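Local coordinates for uncharacterized conserved protein YiiM (Geobacillus stearothermophilus, PDB 5YHH) that is probably a MOSC-domain oxidoreductase with a putative molybdenum cofactor-binding catalytic site, linked to hydroxylaminopurine resistance, at residues Arg82-Thr85 against Ala86-Gly90; Leu96-Glu100 against Asp101-Leu105; Ile108-Gly112 against Thr113-Gln117. One frame throughout, in Å; residues are numbered along the deposited sequence.

In the fold
The three contacts follow one another along the chain within the MOSC domain. Interaction 1 turns in the loop between helix 71-80 and strand 93-96. Interaction 2 lies in the next connection, between strands 93-96 and 108-111. Interaction 3 is the hairpin of strands 108-111 and 114-121. All these strands belong to one large mixed sheet. The centres of interactions 1 and 2 are about 19 Å apart, those of 1 and 3 about 24 Å, without touching. Interactions 2 and 3, about 15 Å apart by centres, do meet: L98 CD2 packs 3.5 Å from Y109 OH. The MOSC core is thus continuous from the 96-105 connection into the hairpin.

Interaction 1. Residues Arg82-Thr85 against Ala86-Gly90; sequences RPFT and AGAFG
F84 and F89 stand just before and just after the T85-A88 turn in sequence, and their rings touch. The two side chains run at a slant to each other. F84 CD2 comes in near the plane of the F89 ring and touches its edge, 3.7 Å from F89 CE1. F89 CE1 is met obliquely from the F84 ring. In F84, CG is anti to the carbonyl carbon (chi1 -72°), which sets the ring beside its own backbone N. The A88 methyl also meets the F84 ring obliquely, with A88 CB 4.0 Å from F84 CD2. A88 CB also lies close beside T85 O, at 3.0 Å.

That carbonyl closes the turn. A88 N donates to T85 O over 2.9 Å, and the donor lies in the carbonyl plane. T85 to A88 is a type II beta turn, with G87 at its third position and a positive phi. A type I turn from G87 to G90 follows directly, closed by G90 N to G87 O at 3.0 Å. These are two successive beta turns in the loop of the MOSC domain between helix 71-80 and strand 93-96. On the outer side a water bridges the first turn. It lies 2.7 Å from T85 OG1 and donates to A86 O, also at 2.7 Å.

E91 turns back and accepts from G87 N and F89 N with its two carboxylate oxygens, which ties down both turns. The F89 ring stacks on Y68 of strand 65-69 and meets W76 of helix 71-80, while F84 meets H132 of helix 127-132. F73 of helix 71-80 touches both phenylalanines, and A86 rests on S11 and N13 of strand 8-19.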
loop_
_atom_site.group_PDB
_atom_site.type_symbol
_atom_site.label_atom_id
_atom_site.label_comp_id
_atom_site.label_asym_id
_atom_site.label_seq_id
_atom_site.Cartn_x
_atom_site.Cartn_y
_atom_site.Cartn_z
ATOM N N ARG A 82 -4.343 -8.092 -21.012
ATOM C CA ARG A 82 -5.688 -8.227 -20.481
ATOM C C ARG A 82 -5.939 -7.006 -19.596
ATOM O O ARG A 82 -4.975 -6.367 -19.170
ATOM C CB ARG A 82 -5.779 -9.507 -19.655
ATOM C CG ARG A 82 -5.029 -9.389 -18.355
ATOM C CD ARG A 82 -5.301 -10.553 -17.432
ATOM N NE ARG A 82 -4.668 -11.781 -17.912
ATOM C CZ ARG A 82 -4.615 -12.909 -17.195
ATOM N NH1 ARG A 82 -5.205 -12.975 -15.990
ATOM N NH2 ARG A 82 -3.999 -13.971 -17.691
ATOM N N PRO A 83 -7.213 -6.706 -19.288
ATOM C CA PRO A 83 -7.479 -5.505 -18.486
ATOM C C PRO A 83 -7.072 -5.602 -17.024
ATOM O O PRO A 83 -7.168 -6.692 -16.439
ATOM C CB PRO A 83 -9.010 -5.328 -18.552
ATOM C CG PRO A 83 -9.517 -6.347 -19.484
ATOM C CD PRO A 83 -8.436 -7.325 -19.831
ATOM N N PHE A 84 -6.670 -4.464 -16.447
ATOM C CA PHE A 84 -6.506 -4.325 -14.998
ATOM C C PHE A 84 -7.131 -3.003 -14.623
ATOM O O PHE A 84 -6.681 -1.945 -15.112
ATOM C CB PHE A 84 -5.029 -4.330 -14.603
ATOM C CG PHE A 84 -4.345 -5.695 -14.725
ATOM C CD1 PHE A 84 -3.943 -6.186 -15.937
ATOM C CD2 PHE A 84 -4.043 -6.428 -13.601
ATOM C CE1 PHE A 84 -3.326 -7.396 -16.042
ATOM C CE2 PHE A 84 -3.419 -7.666 -13.721
ATOM C CZ PHE A 84 -3.060 -8.138 -14.928
ATOM N N THR A 85 -8.215 -3.057 -13.841
ATOM C CA THR A 85 -8.968 -1.872 -13.439
ATOM C C THR A 85 -9.065 -1.908 -11.918
ATOM O O THR A 85 -8.538 -2.826 -11.246
ATOM C CB THR A 85 -10.362 -1.853 -14.124
ATOM O OG1 THR A 85 -11.045 -3.069 -13.793
ATOM C CG2 THR A 85 -10.205 -1.789 -15.665
ATOM N N ALA A 86 -9.708 -0.893 -11.381
ATOM C CA ALA A 86 -9.728 -0.654 -9.971
ATOM C C ALA A 86 -10.120 -1.909 -9.196
ATOM O O ALA A 86 -11.087 -2.592 -9.515
ATOM C CB ALA A 86 -10.690 0.565 -9.663
ATOM N N GLY A 87 -9.324 -2.243 -8.192
ATOM C CA GLY A 87 -9.571 -3.433 -7.363
ATOM C C GLY A 87 -8.706 -4.628 -7.768
ATOM O O GLY A 87 -8.606 -5.635 -7.059
ATOM N N ALA A 88 -8.034 -4.495 -8.895
ATOM C CA ALA A 88 -7.278 -5.601 -9.473
ATOM C C ALA A 88 -6.158 -6.091 -8.538
ATOM O O ALA A 88 -5.794 -7.276 -8.574
ATOM C CB ALA A 88 -6.731 -5.173 -10.864
ATOM N N PHE A 89 -5.594 -5.200 -7.710
ATOM C CA PHE A 89 -4.535 -5.613 -6.750
ATOM C C PHE A 89 -5.004 -5.801 -5.331
ATOM O O PHE A 89 -4.200 -5.935 -4.389
ATOM C CB PHE A 89 -3.298 -4.704 -6.849
ATOM C CG PHE A 89 -2.480 -4.996 -8.098
ATOM C CD1 PHE A 89 -3.059 -4.944 -9.339
ATOM C CD2 PHE A 89 -1.165 -5.402 -8.010
ATOM C CE1 PHE A 89 -2.323 -5.313 -10.479
ATOM C CE2 PHE A 89 -0.443 -5.736 -9.162
ATOM C CZ PHE A 89 -1.025 -5.691 -10.364
ATOM N N GLY A 90 -6.320 -5.930 -5.195
ATOM C CA GLY A 90 -6.953 -6.121 -3.909
ATOM C C GLY A 90 -6.895 -4.865 -3.080
ATOM O O GLY A 90 -7.096 -4.927 -1.887
HETATM O O HOH W 1 -12.597 -2.295 -11.783
#

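Interaction 2. Residues Leu96-Glu100 against Asp101-Leu105; sequences LGLTE and DDVCL
L98 and V103 form the tight, buried side of this bend. Their side chains cross at about a right angle, with L98 CB 3.8 Å from V103 CG2. CG1 of V103 is anti to the backbone N (chi1 172°), which leaves V103 CG2 anti to the carbonyl carbon and 3.4 Å from T99 O. The same carbonyl grips the backbone twice. V103 N donates to T99 O over 3.1 Å, nearly in line with the C=O bond. D102 N donates to T99 O over 3.0 Å, from well above the carbonyl plane. Bonds to the third and fourth residue onward make a single helical turn, although no regular helix develops. This turn links strands 93-96 and 108-111 of the MOSC sheet. Its E100 and V103 also bond through the backbone to A178 and I177, where helix 177-185 of the C-terminal three-helix domain begins. E100 points away from the turn, and its carboxylate is held by G148 N and H72 NE2.

The outer side is looser. T99 OG1 gives only a weak hydrogen bond to D102 OD2, at 3.2 Å. D101 and D102 are exposed there, and D101 CB is 4.1 Å from T99 OG1.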
loop_
_atom_site.group_PDB
_atom_site.type_symbol
_atom_site.label_atom_id
_atom_site.label_comp_id
_atom_site.label_asym_id
_atom_site.label_seq_id
_atom_site.Cartn_x
_atom_site.Cartn_y
_atom_site.Cartn_z
ATOM N N LEU A 96 -4.615 7.891 -7.863
ATOM C CA LEU A 96 -4.100 8.605 -9.035
ATOM C C LEU A 96 -3.143 9.711 -8.554
ATOM O O LEU A 96 -3.422 10.397 -7.559
ATOM C CB LEU A 96 -5.260 9.191 -9.845
ATOM C CG LEU A 96 -4.887 9.919 -11.115
ATOM C CD1 LEU A 96 -4.433 8.889 -12.210
ATOM C CD2 LEU A 96 -6.103 10.756 -11.589
ATOM N N GLY A 97 -2.010 9.865 -9.240
ATOM C CA GLY A 97 -1.029 10.900 -8.922
ATOM C C GLY A 97 -0.040 10.621 -7.806
ATOM O O GLY A 97 0.700 11.519 -7.408
ATOM N N LEU A 98 -0.038 9.406 -7.255
ATOM C CA LEU A 98 0.872 9.049 -6.155
ATOM C C LEU A 98 1.470 7.682 -6.434
ATOM O O LEU A 98 0.780 6.661 -6.290
ATOM C CB LEU A 98 0.133 9.033 -4.817
ATOM C CG LEU A 98 -0.356 10.397 -4.270
ATOM C CD1 LEU A 98 -1.626 10.258 -3.469
ATOM C CD2 LEU A 98 0.711 11.090 -3.417
ATOM N N THR A 99 2.726 7.677 -6.883
ATOM C CA THR A 99 3.473 6.445 -7.108
ATOM C C THR A 99 4.543 6.233 -6.008
ATOM O O THR A 99 4.800 7.123 -5.180
ATOM C CB THR A 99 4.174 6.450 -8.470
ATOM O OG1 THR A 99 5.167 7.469 -8.444
ATOM C CG2 THR A 99 3.195 6.680 -9.628
ATOM N N GLU A 100 5.174 5.063 -6.022
ATOM C CA GLU A 100 6.147 4.664 -4.992
ATOM C C GLU A 100 7.386 5.580 -4.955
ATOM O O GLU A 100 8.063 5.667 -3.940
ATOM C CB GLU A 100 6.586 3.209 -5.209
ATOM C CG GLU A 100 5.455 2.175 -5.069
ATOM C CD GLU A 100 4.623 1.995 -6.362
ATOM O OE1 GLU A 100 4.832 2.773 -7.343
ATOM O OE2 GLU A 100 3.743 1.097 -6.391
ATOM N N ASP A 101 7.677 6.269 -6.060
ATOM C CA ASP A 101 8.817 7.192 -6.138
ATOM C C ASP A 101 8.532 8.521 -5.445
ATOM O O ASP A 101 9.455 9.203 -5.027
ATOM C CB ASP A 101 9.189 7.519 -7.601
ATOM C CG ASP A 101 9.849 6.368 -8.318
ATOM O OD1 ASP A 101 10.747 5.692 -7.761
ATOM O OD2 ASP A 101 9.482 6.174 -9.494
ATOM N N ASP A 102 7.256 8.890 -5.348
ATOM C CA ASP A 102 6.841 10.196 -4.832
ATOM C C ASP A 102 6.312 10.113 -3.396
ATOM O O ASP A 102 6.253 11.133 -2.729
ATOM C CB ASP A 102 5.685 10.750 -5.642
ATOM C CG ASP A 102 6.007 10.898 -7.119
ATOM O OD1 ASP A 102 7.171 11.274 -7.458
ATOM O OD2 ASP A 102 5.071 10.610 -7.923
ATOM N N VAL A 103 5.870 8.941 -2.960
ATOM C CA VAL A 103 5.282 8.789 -1.632
ATOM C C VAL A 103 6.378 8.340 -0.663
ATOM O O VAL A 103 7.164 7.426 -0.968
ATOM C CB VAL A 103 4.149 7.763 -1.673
ATOM C CG1 VAL A 103 3.637 7.425 -0.257
ATOM C CG2 VAL A 103 3.037 8.258 -2.566
ATOM N N CYS A 104 6.412 8.969 0.507
ATOM C CA CYS A 104 7.438 8.694 1.506
ATOM C C CYS A 104 6.872 8.102 2.779
ATOM O O CYS A 104 5.743 8.385 3.171
ATOM C CB CYS A 104 8.216 9.972 1.844
ATOM S SG CYS A 104 9.226 10.540 0.462
ATOM N N LEU A 105 7.686 7.299 3.434
ATOM C CA LEU A 105 7.336 6.736 4.717
ATOM C C LEU A 105 7.077 7.911 5.650
ATOM O O LEU A 105 7.836 8.880 5.654
ATOM C CB LEU A 105 8.488 5.887 5.223
ATOM C CG LEU A 105 8.344 5.284 6.624
ATOM C CD1 LEU A 105 7.131 4.330 6.693
ATOM C CD2 LEU A 105 9.667 4.587 6.924
#

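Interaction 3. Residues Ile108-Gly112 against Thr113-Gln117; sequences IYVAG and TALVQ
I108 faces Q117 in a non-hydrogen-bonded pair and leans on L115, the diagonal neighbour on the same face. I108 CB sits 3.9 Å from V116 O. There the side chain divides. I108 CG2, anti to the backbone N, reaches L115 CD2 at 3.2 Å and also lies 3.5 Å from V116 O. The first contact is unusually tight, and L115 has a strained chi1 of -99°, so its fine placement is doubtful. I108 CG1 goes the other way and lies 3.8 Å from Q117 NE2. The chain then runs straight on, and I108 CD1 ends 3.9 Å from Q117 NE2. Q117's amide is itself fixed by R152 and by G106 O.

Beneath these side chains the backbones pair in antiparallel fashion. Y109 and V116 bond in both directions, as do A111 and A114; Y109 N to V116 O is 2.8 Å. A type II' turn joins the strands, with G112 at its second position.

The hairpin lies inside the large mixed sheet, flanked by strand 165-169 beyond 108-111 and by strand 149-153 beyond 114-121. On its other face, Y109 and V116 pack on F151, while A111 and V116 touch W93 of strand 93-96.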
loop_
_atom_site.group_PDB
_atom_site.type_symbol
_atom_site.label_atom_id
_atom_site.label_comp_id
_atom_site.label_asym_id
_atom_site.label_seq_id
_atom_site.Cartn_x
_atom_site.Cartn_y
_atom_site.Cartn_z
ATOM N N ILE A 108 1.865 12.236 5.763
ATOM C CA ILE A 108 0.501 12.345 6.245
ATOM C C ILE A 108 -0.363 13.033 5.200
ATOM O O ILE A 108 -0.004 14.123 4.687
ATOM C CB ILE A 108 0.462 13.110 7.590
ATOM C CG1 ILE A 108 1.326 12.368 8.608
ATOM C CG2 ILE A 108 -0.981 13.256 8.078
ATOM C CD1 ILE A 108 1.449 13.033 10.011
ATOM N N TYR A 109 -1.505 12.422 4.893
ATOM C CA TYR A 109 -2.436 12.967 3.885
ATOM C C TYR A 109 -3.811 13.174 4.521
ATOM O O TYR A 109 -4.231 12.390 5.385
ATOM C CB TYR A 109 -2.617 12.023 2.698
ATOM C CG TYR A 109 -1.348 11.817 1.899
ATOM C CD1 TYR A 109 -0.418 10.886 2.290
ATOM C CD2 TYR A 109 -1.088 12.575 0.746
ATOM C CE1 TYR A 109 0.758 10.678 1.547
ATOM C CE2 TYR A 109 0.095 12.402 0.013
ATOM C CZ TYR A 109 1.019 11.450 0.431
ATOM O OH TYR A 109 2.203 11.248 -0.258
ATOM N N VAL A 110 -4.496 14.234 4.101
ATOM C CA VAL A 110 -5.915 14.381 4.400
ATOM C C VAL A 110 -6.658 13.695 3.256
ATOM O O VAL A 110 -6.334 13.887 2.081
ATOM C CB VAL A 110 -6.370 15.848 4.515
ATOM C CG1 VAL A 110 -7.883 15.919 4.694
ATOM C CG2 VAL A 110 -5.747 16.528 5.716
ATOM N N ALA A 111 -7.640 12.882 3.599
ATOM C CA ALA A 111 -8.510 12.254 2.628
ATOM C C ALA A 111 -9.916 12.331 3.140
ATOM O O ALA A 111 -10.233 11.704 4.143
ATOM C CB ALA A 111 -8.108 10.777 2.431
ATOM N N GLY A 112 -10.772 13.118 2.489
ATOM C CA GLY A 112 -12.109 13.353 3.044
ATOM C C GLY A 112 -11.995 14.020 4.402
ATOM O O GLY A 112 -11.213 14.952 4.554
ATOM N N THR A 113 -12.733 13.522 5.394
ATOM C CA THR A 113 -12.593 13.978 6.768
ATOM C C THR A 113 -11.539 13.141 7.569
ATOM O O THR A 113 -11.364 13.322 8.782
ATOM C CB THR A 113 -13.971 13.957 7.453
ATOM O OG1 THR A 113 -14.484 12.609 7.484
ATOM C CG2 THR A 113 -14.956 14.854 6.689
ATOM N N ALA A 114 -10.835 12.236 6.902
ATOM C CA ALA A 114 -9.842 11.371 7.557
ATOM C C ALA A 114 -8.389 11.892 7.428
ATOM O O ALA A 114 -8.081 12.668 6.535
ATOM C CB ALA A 114 -9.942 9.920 6.983
ATOM N N LEU A 115 -7.505 11.426 8.315
ATOM C CA LEU A 115 -6.055 11.665 8.211
ATOM C C LEU A 115 -5.357 10.327 8.229
ATOM O O LEU A 115 -5.594 9.512 9.134
ATOM C CB LEU A 115 -5.494 12.428 9.392
ATOM C CG LEU A 115 -5.248 13.913 9.325
ATOM C CD1 LEU A 115 -5.041 14.407 10.776
ATOM C CD2 LEU A 115 -4.057 14.232 8.418
ATOM N N VAL A 116 -4.467 10.137 7.269
ATOM C CA VAL A 116 -3.775 8.874 7.089
ATOM C C VAL A 116 -2.267 9.096 6.932
ATOM O O VAL A 116 -1.824 10.173 6.546
ATOM C CB VAL A 116 -4.341 8.081 5.908
ATOM C CG1 VAL A 116 -5.802 7.675 6.157
ATOM C CG2 VAL A 116 -4.196 8.845 4.574
ATOM N N GLN A 117 -1.493 8.071 7.283
ATOM C CA GLN A 117 -0.037 8.142 7.248
ATOM C C GLN A 117 0.507 6.885 6.600
ATOM O O GLN A 117 0.100 5.779 6.962
ATOM C CB GLN A 117 0.552 8.229 8.660
ATOM C CG GLN A 117 2.075 8.474 8.696
ATOM C CD GLN A 117 2.623 8.637 10.100
ATOM O OE1 GLN A 117 2.355 7.817 10.991
ATOM N NE2 GLN A 117 3.416 9.691 10.309
#